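Local coordinates for protein TRAP dicarboxylate transporter-DctP subunit (Desulfovibrio salexigens, PDB 4N6D) that probably binds a small organic acid in the periplasm and delivers it to a TRAP transporter, as solute-binding proteins of the DctP family do, at residues R276-A281 with Y285-I290; M189-T194 with K214-A219; V156-L161 with K165-R170. One frame throughout, in Å; residues are numbered along the deposited sequence. Where two conformers were deposited one is given.

Interaction 1: residues R276-A281 with Y285-I290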
ATOM      1  N   ARG A 276     -13.189 -10.179  -3.705  1.00 17.22           N
ATOM      2  CA  ARG A 276     -14.482 -10.312  -3.039  1.00 18.28           C
ATOM      3  C   ARG A 276     -15.319  -9.036  -3.073  1.00 16.10           C
ATOM      4  O   ARG A 276     -16.563  -9.096  -3.210  1.00 17.56           O
ATOM      5  CB  ARG A 276     -14.276 -10.799  -1.600  1.00 18.95           C
ATOM      6  CG  ARG A 276     -13.749 -12.206  -1.593  1.00 24.50           C
ATOM      7  CD  ARG A 276     -13.481 -12.776  -0.218  1.00 31.74           C
ATOM      8  NE  ARG A 276     -12.955 -14.139  -0.346  1.00 28.32           N
ATOM      9  CZ  ARG A 276     -12.496 -14.867   0.667  1.00 43.95           C
ATOM     10  NH1 ARG A 276     -12.499 -14.376   1.903  1.00 50.93           N
ATOM     11  NH2 ARG A 276     -12.033 -16.091   0.445  1.00 49.88           N
ATOM     12  N   SER A 277     -14.655  -7.889  -2.951  0.55 14.17           N
ATOM     13  CA  SER A 277     -15.329  -6.591  -2.982  0.55 15.55           C
ATOM     14  C   SER A 277     -16.005  -6.409  -4.329  0.55 15.89           C
ATOM     15  O   SER A 277     -17.180  -6.045  -4.414  0.55 14.69           O
ATOM     16  CB  SER A 277     -14.335  -5.446  -2.726  0.55 18.19           C
ATOM     17  OG  SER A 277     -14.952  -4.168  -2.853  0.55 13.70           O
ATOM     18  N   LEU A 278     -15.259  -6.703  -5.386  1.00 12.75           N
ATOM     19  CA  LEU A 278     -15.746  -6.499  -6.740  1.00 11.91           C
ATOM     20  C   LEU A 278     -16.878  -7.466  -7.068  1.00 14.07           C
ATOM     21  O   LEU A 278     -17.858  -7.080  -7.686  1.00 13.64           O
ATOM     22  CB  LEU A 278     -14.615  -6.663  -7.741  1.00 15.44           C
ATOM     23  CG  LEU A 278     -13.575  -5.529  -7.709  1.00 12.53           C
ATOM     24  CD1 LEU A 278     -12.397  -5.855  -8.600  1.00 13.32           C
ATOM     25  CD2 LEU A 278     -14.205  -4.206  -8.127  1.00 16.26           C
ATOM     26  N   ALA A 279     -16.737  -8.719  -6.647  1.00 16.56           N
ATOM     27  CA  ALA A 279     -17.780  -9.709  -6.923  1.00 16.88           C
ATOM     28  C   ALA A 279     -19.056  -9.316  -6.185  1.00 16.32           C
ATOM     29  O   ALA A 279     -20.146  -9.395  -6.748  1.00 15.61           O
ATOM     30  CB  ALA A 279     -17.324 -11.099  -6.530  1.00 17.48           C
ATOM     31  N   TRP A 280     -18.919  -8.877  -4.931  1.00 15.79           N
ATOM     32  CA  TRP A 280     -20.082  -8.422  -4.153  1.00 14.88           C
ATOM     33  C   TRP A 280     -20.772  -7.241  -4.851  1.00 14.83           C
ATOM     34  O   TRP A 280     -21.988  -7.224  -5.015  1.00 17.08           O
ATOM     35  CB  TRP A 280     -19.643  -8.030  -2.753  1.00 14.97           C
ATOM     36  CG  TRP A 280     -20.697  -7.446  -1.845  1.00 15.43           C
ATOM     37  CD1 TRP A 280     -21.489  -8.122  -0.967  1.00 17.75           C
ATOM     38  CD2 TRP A 280     -21.033  -6.059  -1.702  1.00 17.60           C
ATOM     39  NE1 TRP A 280     -22.310  -7.242  -0.292  1.00 22.52           N
ATOM     40  CE2 TRP A 280     -22.040  -5.971  -0.724  1.00 20.79           C
ATOM     41  CE3 TRP A 280     -20.569  -4.882  -2.299  1.00 18.95           C
ATOM     42  CZ2 TRP A 280     -22.603  -4.760  -0.347  1.00 24.23           C
ATOM     43  CZ3 TRP A 280     -21.135  -3.679  -1.917  1.00 18.16           C
ATOM     44  CH2 TRP A 280     -22.129  -3.628  -0.951  1.00 20.56           C
ATOM     45  N   ALA A 281     -19.972  -6.273  -5.283  1.00 11.92           N
ATOM     46  CA  ALA A 281     -20.500  -5.082  -5.919  1.00 11.78           C
ATOM     47  C   ALA A 281     -21.157  -5.405  -7.262  1.00 14.75           C
ATOM     48  O   ALA A 281     -22.152  -4.781  -7.627  1.00 13.06           O
ATOM     49  CB  ALA A 281     -19.386  -4.059  -6.103  1.00 13.01           C
ATOM     50  N   TYR A 285     -24.967  -4.443  -7.441  1.00 14.60           N
ATOM     51  CA  TYR A 285     -25.242  -3.213  -8.186  1.00 15.09           C
ATOM     52  C   TYR A 285     -24.815  -3.216  -9.646  1.00 13.22           C
ATOM     53  O   TYR A 285     -24.865  -2.173 -10.291  1.00 14.25           O
ATOM     54  CB  TYR A 285     -24.567  -2.021  -7.505  1.00 16.07           C
ATOM     55  CG  TYR A 285     -24.857  -1.851  -6.022  1.00 16.64           C
ATOM     56  CD1 TYR A 285     -26.088  -1.390  -5.571  1.00 24.61           C
ATOM     57  CD2 TYR A 285     -23.865  -2.098  -5.090  1.00 21.80           C
ATOM     58  CE1 TYR A 285     -26.318  -1.203  -4.202  1.00 22.71           C
ATOM     59  CE2 TYR A 285     -24.082  -1.924  -3.745  1.00 25.36           C
ATOM     60  CZ  TYR A 285     -25.294  -1.481  -3.308  1.00 25.03           C
ATOM     61  OH  TYR A 285     -25.466  -1.319  -1.948  1.00 33.24           O
ATOM     62  N   SER A 286     -24.419  -4.376 -10.166  0.51  9.92           N
ATOM     63  CA  SER A 286     -24.013  -4.518 -11.564  0.51 12.60           C
ATOM     64  C   SER A 286     -22.987  -3.474 -11.976  0.51 12.63           C
ATOM     65  O   SER A 286     -23.138  -2.810 -13.005  0.51 14.40           O
ATOM     66  CB  SER A 286     -25.223  -4.436 -12.498  0.51 12.52           C
ATOM     67  OG  SER A 286     -26.122  -5.509 -12.281  0.51 12.88           O
ATOM     68  N   ILE A 287     -21.936  -3.335 -11.175  1.00 11.73           N
ATOM     69  CA  ILE A 287     -20.870  -2.428 -11.504  1.00 10.91           C
ATOM     70  C   ILE A 287     -20.196  -2.901 -12.777  1.00  9.89           C
ATOM     71  O   ILE A 287     -20.276  -4.077 -13.148  1.00 11.70           O
ATOM     72  CB  ILE A 287     -19.833  -2.307 -10.349  1.00  9.81           C
ATOM     73  CG1 ILE A 287     -19.187  -3.653 -10.045  1.00 12.37           C
ATOM     74  CG2 ILE A 287     -20.492  -1.734  -9.094  1.00 12.12           C
ATOM     75  CD1 ILE A 287     -17.830  -3.549  -9.379  1.00  9.71           C
ATOM     76  N   GLU A 288     -19.528  -1.965 -13.446  1.00 13.24           N
ATOM     77  CA  GLU A 288     -18.815  -2.255 -14.682  1.00 11.73           C
ATOM     78  C   GLU A 288     -17.343  -1.925 -14.503  1.00 12.02           C
ATOM     79  O   GLU A 288     -17.002  -0.855 -14.010  1.00 12.48           O
ATOM     80  CB  GLU A 288     -19.383  -1.436 -15.848  1.00 13.05           C
ATOM     81  CG  GLU A 288     -18.648  -1.689 -17.157  1.00 12.20           C
ATOM     82  CD  GLU A 288     -19.095  -0.790 -18.293  1.00 17.06           C
ATOM     83  OE1 GLU A 288     -20.141  -0.115 -18.159  1.00 16.00           O
ATOM     84  OE2 GLU A 288     -18.387  -0.767 -19.328  1.00 15.25           O
ATOM     85  N   MET A 289     -16.488  -2.858 -14.909  1.00 12.10           N
ATOM     86  CA  MET A 289     -15.043  -2.646 -14.904  1.00 11.22           C
ATOM     87  C   MET A 289     -14.602  -2.100 -16.249  1.00 12.04           C
ATOM     88  O   MET A 289     -14.935  -2.644 -17.293  1.00 14.22           O
ATOM     89  CB  MET A 289     -14.309  -3.951 -14.619  1.00 11.56           C
ATOM     90  CG  MET A 289     -14.798  -4.703 -13.405  1.00 14.39           C
ATOM     91  SD  MET A 289     -14.691  -3.771 -11.866  1.00 17.71           S
ATOM     92  CE  MET A 289     -12.919  -3.405 -11.796  1.00 14.70           C
ATOM     93  N   ILE A 290     -13.834  -1.022 -16.211  1.00 10.94           N
ATOM     94  CA  ILE A 290     -13.392  -0.339 -17.416  1.00 10.66           C
ATOM     95  C   ILE A 290     -11.866  -0.243 -17.476  1.00 10.65           C
ATOM     96  O   ILE A 290     -11.220  -0.037 -16.455  1.00 13.22           O
ATOM     97  CB  ILE A 290     -13.961   1.084 -17.445  1.00 11.54           C
ATOM     98  CG1 ILE A 290     -15.487   1.031 -17.450  1.00 11.94           C
ATOM     99  CG2 ILE A 290     -13.437   1.826 -18.680  1.00 16.01           C
ATOM    100  CD1 ILE A 290     -16.148   2.379 -17.233  1.00 14.22           C
TER
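Tyr285 and Ile287 fold back on Ala281 where the long helix 249-285 ends and the chain turns into strand 288-290, an edge strand of the four-stranded mixed sheet in this DctP-type solute-binding protein. The polar link is a helical i to i+4 bond, Tyr285 N to Ala281 O at 2.8 Å. Ser286 then breaks the helix with positive phi, and the chain turns off toward the strand.

The aromatic pair is Trp280 and Tyr285. They run side by side, and the edge of the tyrosine ring is directed at the face of the indole six-membered ring in an offset edge-to-face stack, planes at 75°. Tyr285 suits the place because its hydroxyl can go on to bond Asn217 while its ring packs.

The apolar contacts set Ile287 and Met289 against Ala281 and Leu278. The small Ala281 lets Ile287, just ahead of the strand, come close, its CB 3.7 Å from Ile287 CD1. With CG1 set between backbone N and carbonyl carbon (chi1 61°), Ile287 directs that same CD1 also to Leu278, which it crosses nearly at a right angle. Met289, bent at chi2 and chi3, brings SD to 3.8 Å from Leu278 CD2.

Interaction 2: residues M189-T194 with K214-A219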
ATOM      1  N   MET A 189     -11.506  15.674   1.169  1.00 23.90           N
ATOM      2  CA  MET A 189     -12.614  15.701   2.107  1.00 27.97           C
ATOM      3  C   MET A 189     -12.648  14.386   2.833  1.00 29.77           C
ATOM      4  O   MET A 189     -12.161  13.383   2.311  1.00 31.61           O
ATOM      5  CB  MET A 189     -13.926  15.900   1.369  1.00 28.90           C
ATOM      6  CG  MET A 189     -14.295  14.738   0.455  1.00 26.28           C
ATOM      7  SD  MET A 189     -16.031  14.896  -0.060  1.00 43.48           S
ATOM      8  CE  MET A 189     -16.129  16.645  -0.454  1.00 49.00           C
ATOM      9  N   PRO A 190     -13.242  14.378   4.032  1.00 29.70           N
ATOM     10  CA  PRO A 190     -13.225  13.159   4.840  1.00 28.17           C
ATOM     11  C   PRO A 190     -14.018  12.034   4.196  1.00 30.26           C
ATOM     12  O   PRO A 190     -15.076  12.275   3.606  1.00 33.50           O
ATOM     13  CB  PRO A 190     -13.881  13.598   6.146  1.00 31.82           C
ATOM     14  CG  PRO A 190     -13.662  15.073   6.207  1.00 35.58           C
ATOM     15  CD  PRO A 190     -13.719  15.547   4.793  1.00 35.19           C
ATOM     16  N   MET A 191     -13.507  10.817   4.315  1.00 32.78           N
ATOM     17  CA  MET A 191     -14.172   9.657   3.744  1.00 36.27           C
ATOM     18  C   MET A 191     -15.649   9.660   4.175  1.00 33.87           C
ATOM     19  O   MET A 191     -16.542   9.353   3.371  1.00 38.00           O
ATOM     20  CB  MET A 191     -13.450   8.377   4.184  1.00 31.52           C
ATOM     21  CG  MET A 191     -13.836   7.122   3.410  1.00 32.41           C
ATOM     22  SD  MET A 191     -13.423   7.188   1.653  1.00 36.86           S
ATOM     23  CE  MET A 191     -11.787   6.456   1.567  1.00 26.77           C
ATOM     24  N   SER A 192     -15.902  10.040   5.427  1.00 25.17           N
ATOM     25  CA  SER A 192     -17.266  10.098   5.959  1.00 31.57           C
ATOM     26  C   SER A 192     -18.193  11.086   5.231  1.00 34.99           C
ATOM     27  O   SER A 192     -19.411  10.893   5.214  1.00 31.03           O
ATOM     28  CB  SER A 192     -17.237  10.455   7.447  1.00 35.30           C
ATOM     29  OG  SER A 192     -16.769  11.780   7.646  1.00 41.38           O
ATOM     30  N   ALA A 193     -17.633  12.144   4.649  1.00 36.60           N
ATOM     31  CA  ALA A 193     -18.452  13.165   3.988  1.00 36.80           C
ATOM     32  C   ALA A 193     -18.636  12.878   2.498  1.00 33.17           C
ATOM     33  O   ALA A 193     -19.406  13.554   1.802  1.00 35.03           O
ATOM     34  CB  ALA A 193     -17.827  14.548   4.176  1.00 38.18           C
ATOM     35  N   THR A 194     -17.930  11.866   2.018  1.00 30.63           N
ATOM     36  CA  THR A 194     -17.823  11.622   0.584  1.00 24.36           C
ATOM     37  C   THR A 194     -19.124  11.101  -0.027  1.00 24.76           C
ATOM     38  O   THR A 194     -19.530  11.573  -1.090  1.00 29.00           O
ATOM     39  CB  THR A 194     -16.647  10.726   0.318  1.00 23.63           C
ATOM     40  OG1 THR A 194     -15.509  11.283   0.994  1.00 30.83           O
ATOM     41  CG2 THR A 194     -16.349  10.633  -1.177  1.00 25.21           C
ATOM     42  N   LYS A 214     -17.103  -2.274  -1.522  1.00 14.63           N
ATOM     43  CA  LYS A 214     -17.868  -3.048  -0.555  1.00 13.27           C
ATOM     44  C   LYS A 214     -17.683  -2.522   0.867  1.00 14.65           C
ATOM     45  O   LYS A 214     -18.654  -2.303   1.568  1.00 15.90           O
ATOM     46  CB  LYS A 214     -17.460  -4.521  -0.569  1.00 15.50           C
ATOM     47  CG  LYS A 214     -18.230  -5.360   0.434  1.00 15.16           C
ATOM     48  CD  LYS A 214     -17.841  -6.830   0.391  1.00 16.46           C
ATOM     49  CE  LYS A 214     -18.621  -7.622   1.448  1.00 26.15           C
ATOM     50  NZ  LYS A 214     -18.211  -9.051   1.452  1.00 35.66           N
ATOM     51  N   ASP A 215     -16.428  -2.329   1.292  1.00 14.98           N
ATOM     52  CA  ASP A 215     -16.146  -2.067   2.703  1.00 14.44           C
ATOM     53  C   ASP A 215     -16.824  -0.786   3.201  1.00 16.29           C
ATOM     54  O   ASP A 215     -17.232  -0.686   4.363  1.00 16.68           O
ATOM     55  CB  ASP A 215     -14.637  -1.936   2.945  1.00 14.51           C
ATOM     56  CG  ASP A 215     -13.873  -3.250   2.761  1.00 18.68           C
ATOM     57  OD1 ASP A 215     -14.483  -4.311   2.485  1.00 22.67           O
ATOM     58  OD2 ASP A 215     -12.637  -3.196   2.910  1.00 19.94           O
ATOM     59  N   LEU A 216     -16.901   0.202   2.320  1.00 12.13           N
ATOM     60  CA  LEU A 216     -17.579   1.461   2.599  1.00 15.26           C
ATOM     61  C   LEU A 216     -18.803   1.687   1.685  1.00 13.19           C
ATOM     62  O   LEU A 216     -19.353   2.787   1.595  1.00 17.06           O
ATOM     63  CB  LEU A 216     -16.582   2.603   2.463  1.00 18.06           C
ATOM     64  CG  LEU A 216     -15.472   2.605   3.517  1.00 23.19           C
ATOM     65  CD1 LEU A 216     -14.446   3.710   3.237  1.00 20.45           C
ATOM     66  CD2 LEU A 216     -16.049   2.766   4.913  1.00 26.87           C
ATOM     67  N   ASN A 217     -19.228   0.627   1.016  1.00 14.92           N
ATOM     68  CA  ASN A 217     -20.444   0.662   0.201  1.00 12.49           C
ATOM     69  C   ASN A 217     -20.417   1.737  -0.876  1.00 15.43           C
ATOM     70  O   ASN A 217     -21.469   2.219  -1.298  1.00 14.21           O
ATOM     71  CB  ASN A 217     -21.686   0.859   1.086  1.00 14.86           C
ATOM     72  CG  ASN A 217     -22.992   0.519   0.358  1.00 15.35           C
ATOM     73  OD1 ASN A 217     -23.043  -0.362  -0.500  1.00 17.76           O
ATOM     74  ND2 ASN A 217     -24.045   1.252   0.678  1.00 16.46           N
ATOM     75  N   PHE A 218     -19.226   2.108  -1.347  1.00 15.22           N
ATOM     76  CA  PHE A 218     -19.158   3.108  -2.407  1.00 12.71           C
ATOM     77  C   PHE A 218     -19.778   2.640  -3.723  1.00  9.75           C
ATOM     78  O   PHE A 218     -20.138   3.455  -4.568  1.00 13.35           O
ATOM     79  CB  PHE A 218     -17.730   3.611  -2.608  1.00 11.55           C
ATOM     80  CG  PHE A 218     -17.332   4.654  -1.616  1.00 15.04           C
ATOM     81  CD1 PHE A 218     -17.968   5.880  -1.607  1.00 20.03           C
ATOM     82  CD2 PHE A 218     -16.339   4.412  -0.692  1.00 19.61           C
ATOM     83  CE1 PHE A 218     -17.619   6.840  -0.689  1.00 23.44           C
ATOM     84  CE2 PHE A 218     -15.990   5.372   0.230  1.00 24.25           C
ATOM     85  CZ  PHE A 218     -16.632   6.578   0.231  1.00 21.86           C
ATOM     86  N   ALA A 219     -19.927   1.330  -3.898  1.00 11.21           N
ATOM     87  CA  ALA A 219     -20.499   0.797  -5.119  1.00 11.67           C
ATOM     88  C   ALA A 219     -21.969   1.177  -5.281  1.00 12.18           C
ATOM     89  O   ALA A 219     -22.480   1.154  -6.389  1.00 11.27           O
ATOM     90  CB  ALA A 219     -20.359  -0.704  -5.162  1.00 12.02           C
TER
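A Met-aromatic contact joins two turns of the domain that carries the four-stranded sheet: the turn leading from strand 185-187 into helix 194-200, and the one that follows helix 212-215. Met191 supplies the sulfur and Phe218 the ring. SD stands 3.5 Å from Phe218 CE2 and 4.5 Å from the ring centroid, on a line 71° off the ring normal, an oblique approach well away from the ring axis. The methionine gets there by holding CG anti to its backbone N (chi1 -166°) and then bending at chi2 and chi3, which carries the sulfur across to the ring.

Leu216 meets the same side chain nearer its root. Its CD1 lies only 3.5 Å from Met191 CG, closer than carbon atoms usually pack, while the two side chains slant past each other. Thr194 crosses Phe218 at about a right angle, with its methyl CG2 4.0 Å from Phe218 CE1.

The two halves of the threonine do different work. OG1 turns back within its own turn and donates to Pro190 O at 2.8 Å, from above the carbonyl plane; Ala193 N reaches this oxygen from the opposite face. Two donors therefore grip one carbonyl, and the methyl is left to meet the ring. Pro195 and Leu198 of helix 194-200 also touch Phe218. No hydrogen bond spans these two segments, so their cohesion rests on dispersion and the sulfur-aromatic attraction, for which a flexible, polarisable methionine and a flat phenylalanine are well suited.

Interaction 3: residues V156-L161 with K165-R170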
ATOM      1  N   VAL A 156     -20.329   8.300 -13.118  1.00 14.62           N
ATOM      2  CA  VAL A 156     -20.488   8.243 -14.563  1.00 16.43           C
ATOM      3  C   VAL A 156     -19.210   7.619 -15.147  1.00 16.80           C
ATOM      4  O   VAL A 156     -18.112   7.820 -14.627  1.00 17.11           O
ATOM      5  CB  VAL A 156     -20.725   9.664 -15.134  1.00 22.68           C
ATOM      6  CG1 VAL A 156     -20.600   9.701 -16.654  1.00 31.13           C
ATOM      7  CG2 VAL A 156     -22.071  10.193 -14.694  1.00 21.63           C
ATOM      8  N   PRO A 157     -19.342   6.832 -16.216  1.00 15.34           N
ATOM      9  CA  PRO A 157     -18.147   6.105 -16.680  1.00 14.29           C
ATOM     10  C   PRO A 157     -16.999   7.012 -17.126  1.00 17.42           C
ATOM     11  O   PRO A 157     -17.229   7.991 -17.837  1.00 16.16           O
ATOM     12  CB  PRO A 157     -18.646   5.322 -17.903  1.00 17.48           C
ATOM     13  CG  PRO A 157     -20.125   5.394 -17.869  1.00 18.44           C
ATOM     14  CD  PRO A 157     -20.534   6.534 -17.024  1.00 18.18           C
ATOM     15  N   VAL A 158     -15.792   6.691 -16.686  1.00 14.99           N
ATOM     16  CA  VAL A 158     -14.577   7.298 -17.228  1.00 11.35           C
ATOM     17  C   VAL A 158     -13.975   6.275 -18.187  1.00 10.87           C
ATOM     18  O   VAL A 158     -13.345   5.309 -17.755  1.00 14.95           O
ATOM     19  CB  VAL A 158     -13.591   7.693 -16.121  1.00 12.47           C
ATOM     20  CG1 VAL A 158     -12.291   8.152 -16.711  1.00 14.15           C
ATOM     21  CG2 VAL A 158     -14.202   8.790 -15.261  1.00 15.07           C
ATOM     22  N   ARG A 159     -14.188   6.474 -19.482  1.00 13.78           N
ATOM     23  CA  ARG A 159     -13.701   5.525 -20.479  1.00 13.51           C
ATOM     24  C   ARG A 159     -12.456   6.022 -21.190  1.00 16.57           C
ATOM     25  O   ARG A 159     -11.741   5.240 -21.827  1.00 15.16           O
ATOM     26  CB  ARG A 159     -14.800   5.233 -21.489  1.00 13.34           C
ATOM     27  CG  ARG A 159     -16.081   4.764 -20.829  1.00 16.13           C
ATOM     28  CD  ARG A 159     -17.052   4.223 -21.836  1.00 17.47           C
ATOM     29  NE  ARG A 159     -18.291   3.832 -21.164  1.00 18.69           N
ATOM     30  CZ  ARG A 159     -18.472   2.674 -20.535  1.00 15.14           C
ATOM     31  NH1 ARG A 159     -19.636   2.426 -19.960  1.00 15.09           N
ATOM     32  NH2 ARG A 159     -17.519   1.766 -20.498  1.00 13.82           N
ATOM     33  N   ASN A 160     -12.175   7.313 -21.060  1.00 16.72           N
ATOM     34  CA  ASN A 160     -10.982   7.892 -21.666  1.00 13.90           C
ATOM     35  C   ASN A 160     -10.552   9.145 -20.923  1.00 19.95           C
ATOM     36  O   ASN A 160     -11.192   9.573 -19.953  1.00 15.37           O
ATOM     37  CB  ASN A 160     -11.250   8.222 -23.133  1.00 16.67           C
ATOM     38  CG  ASN A 160     -12.441   9.142 -23.308  1.00 25.98           C
ATOM     39  OD1 ASN A 160     -12.580  10.131 -22.586  1.00 15.58           O
ATOM     40  ND2 ASN A 160     -13.320   8.810 -24.249  1.00 26.75           N
ATOM     41  N   LEU A 161      -9.454   9.736 -21.365  1.00 16.70           N
ATOM     42  CA  LEU A 161      -8.924  10.885 -20.654  1.00 15.81           C
ATOM     43  C   LEU A 161      -9.796  12.115 -20.760  1.00 17.66           C
ATOM     44  O   LEU A 161      -9.781  12.963 -19.869  1.00 15.63           O
ATOM     45  CB  LEU A 161      -7.527  11.212 -21.164  1.00 24.12           C
ATOM     46  CG  LEU A 161      -6.455  10.295 -20.617  1.00 20.49           C
ATOM     47  CD1 LEU A 161      -5.138  10.683 -21.265  1.00 17.93           C
ATOM     48  CD2 LEU A 161      -6.350  10.377 -19.098  1.00 23.97           C
ATOM     49  N   LYS A 165     -11.607  15.328 -17.719  1.00 19.58           N
ATOM     50  CA  LYS A 165     -11.407  16.768 -17.759  1.00 23.37           C
ATOM     51  C   LYS A 165     -12.414  17.459 -16.879  1.00 21.51           C
ATOM     52  O   LYS A 165     -13.618  17.363 -17.101  1.00 23.89           O
ATOM     53  CB  LYS A 165     -11.530  17.321 -19.180  1.00 29.11           C
ATOM     54  CG  LYS A 165     -10.555  16.713 -20.187  1.00 38.84           C
ATOM     55  CD  LYS A 165      -9.098  16.917 -19.803  1.00 38.54           C
ATOM     56  CE  LYS A 165      -8.180  16.575 -20.974  1.00 39.75           C
ATOM     57  NZ  LYS A 165      -6.760  16.520 -20.564  1.00 47.81           N
ATOM     58  N   GLY A 166     -11.920  18.157 -15.867  1.00 19.94           N
ATOM     59  CA  GLY A 166     -12.780  18.925 -14.988  1.00 22.02           C
ATOM     60  C   GLY A 166     -13.593  18.077 -14.033  1.00 19.48           C
ATOM     61  O   GLY A 166     -14.469  18.596 -13.341  1.00 19.97           O
ATOM     62  N   LEU A 167     -13.295  16.782 -13.963  1.00 17.90           N
ATOM     63  CA  LEU A 167     -14.081  15.876 -13.125  1.00 16.77           C
ATOM     64  C   LEU A 167     -13.649  15.982 -11.671  1.00 19.06           C
ATOM     65  O   LEU A 167     -12.476  15.788 -11.366  1.00 16.08           O
ATOM     66  CB  LEU A 167     -13.916  14.432 -13.578  1.00 14.03           C
ATOM     67  CG  LEU A 167     -14.888  13.451 -12.921  1.00 15.77           C
ATOM     68  CD1 LEU A 167     -16.303  13.690 -13.394  1.00 19.90           C
ATOM     69  CD2 LEU A 167     -14.471  12.032 -13.233  1.00 17.09           C
ATOM     70  N   GLU A 168     -14.602  16.267 -10.782  1.00 18.38           N
ATOM     71  CA  GLU A 168     -14.309  16.365  -9.362  1.00 17.56           C
ATOM     72  C   GLU A 168     -14.165  14.977  -8.730  1.00 16.46           C
ATOM     73  O   GLU A 168     -15.096  14.174  -8.761  1.00 16.98           O
ATOM     74  CB  GLU A 168     -15.422  17.152  -8.665  1.00 16.95           C
ATOM     75  CG  GLU A 168     -15.545  18.593  -9.124  1.00 21.36           C
ATOM     76  CD  GLU A 168     -16.413  18.796 -10.377  1.00 29.61           C
ATOM     77  OE1 GLU A 168     -16.923  17.817 -10.975  1.00 23.32           O
ATOM     78  OE2 GLU A 168     -16.573  19.972 -10.765  1.00 32.83           O
ATOM     79  N   VAL A 169     -12.983  14.673  -8.183  1.00 14.50           N
ATOM     80  CA  VAL A 169     -12.698  13.345  -7.628  1.00 13.84           C
ATOM     81  C   VAL A 169     -12.005  13.468  -6.273  1.00 18.14           C
ATOM     82  O   VAL A 169     -11.075  14.244  -6.106  1.00 15.08           O
ATOM     83  CB  VAL A 169     -11.773  12.523  -8.559  1.00 12.86           C
ATOM     84  CG1 VAL A 169     -11.469  11.157  -7.966  1.00 13.77           C
ATOM     85  CG2 VAL A 169     -12.390  12.362  -9.966  1.00 16.62           C
ATOM     86  N   ARG A 170     -12.489  12.726  -5.294  1.00 14.07           N
ATOM     87  CA  ARG A 170     -11.908  12.740  -3.972  1.00 16.56           C
ATOM     88  C   ARG A 170     -10.529  12.105  -4.018  1.00 14.74           C
ATOM     89  O   ARG A 170     -10.349  10.976  -4.500  1.00 16.43           O
ATOM     90  CB  ARG A 170     -12.810  11.966  -3.027  1.00 14.97           C
ATOM     91  CG  ARG A 170     -12.534  12.209  -1.579  1.00 24.49           C
ATOM     92  CD  ARG A 170     -11.697  11.114  -0.994  1.00 25.20           C
ATOM     93  NE  ARG A 170     -11.526  11.318   0.446  1.00 27.66           N
ATOM     94  CZ  ARG A 170     -10.774  10.548   1.222  1.00 30.16           C
ATOM     95  NH1 ARG A 170     -10.137   9.511   0.700  1.00 30.54           N
ATOM     96  NH2 ARG A 170     -10.666  10.816   2.518  1.00 34.97           N
TER
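Val158 and Leu167 point at one another tip to tip, each with its CB directed at the opposite segment. One methyl from each makes the meeting: Val158 CG2 comes to 3.8 Å from Leu167 CD2. On the valine, CG2 lies beside the backbone N and faces the leucine, while CG1 is anti to that N (chi1 173°). Leucine, with its longer stem, spans a gap between backbones whose CA atoms are still 9.5 Å apart at this pair; the beta-branched valine suits the extended backbone at its own end. Val158 is buried, and Asp163 and Leu164 of the connecting turn also touch it.

At the closed end of the loop, Lys165 lies alongside the carbonyl of Leu161 in a different manner. Its chain leaves the backbone with CG anti to the carbonyl carbon, then bends at chi2 (-59°), so that the methylenes pass the oxygen: Lys165 CG is 3.8 Å from Leu161 O, with CD and CE only slightly farther. Here the lysine uses its aliphatic shaft against the loop. These contacts stand in the connection between strand 151-154 of the four-stranded sheet and strand 168-170, which pairs in parallel with strand 185-187. Gly166 takes up positive phi (73°), a conformation that glycine accommodates easily, just ahead of that strand.

Other parts of the fold hold the two limbs of the loop. Leu161 packs on Ala299 and Ile300 of helix 294-317, and its backbone N bonds Asp296. On the other limb, the backbone of Leu167 bonds Thr185, while its side chain also touches Lys204.

From the N terminus, interaction 3 comes first and closes a short loop between strands 151-154 and 168-170. Interaction 2 follows, bridging 189-194 and 214-219 across the intervening helix 194-200 and strand 205-208. Interaction 1 comes last, closing the tight turn from helix 249-285 into strand 288-290. The three are in series, so none nests in or crosses another, yet they touch in space. Arg170 NE hydrogen-bonds Met189 O, linking interactions 3 and 2. Trp280 packs on Asn217 and Lys214, and Ser277 OG probably bonds Lys214 N, joining interactions 2 and 1. The salt bridge from Arg159 to Glu288 ties 156-161 to strand 288-290.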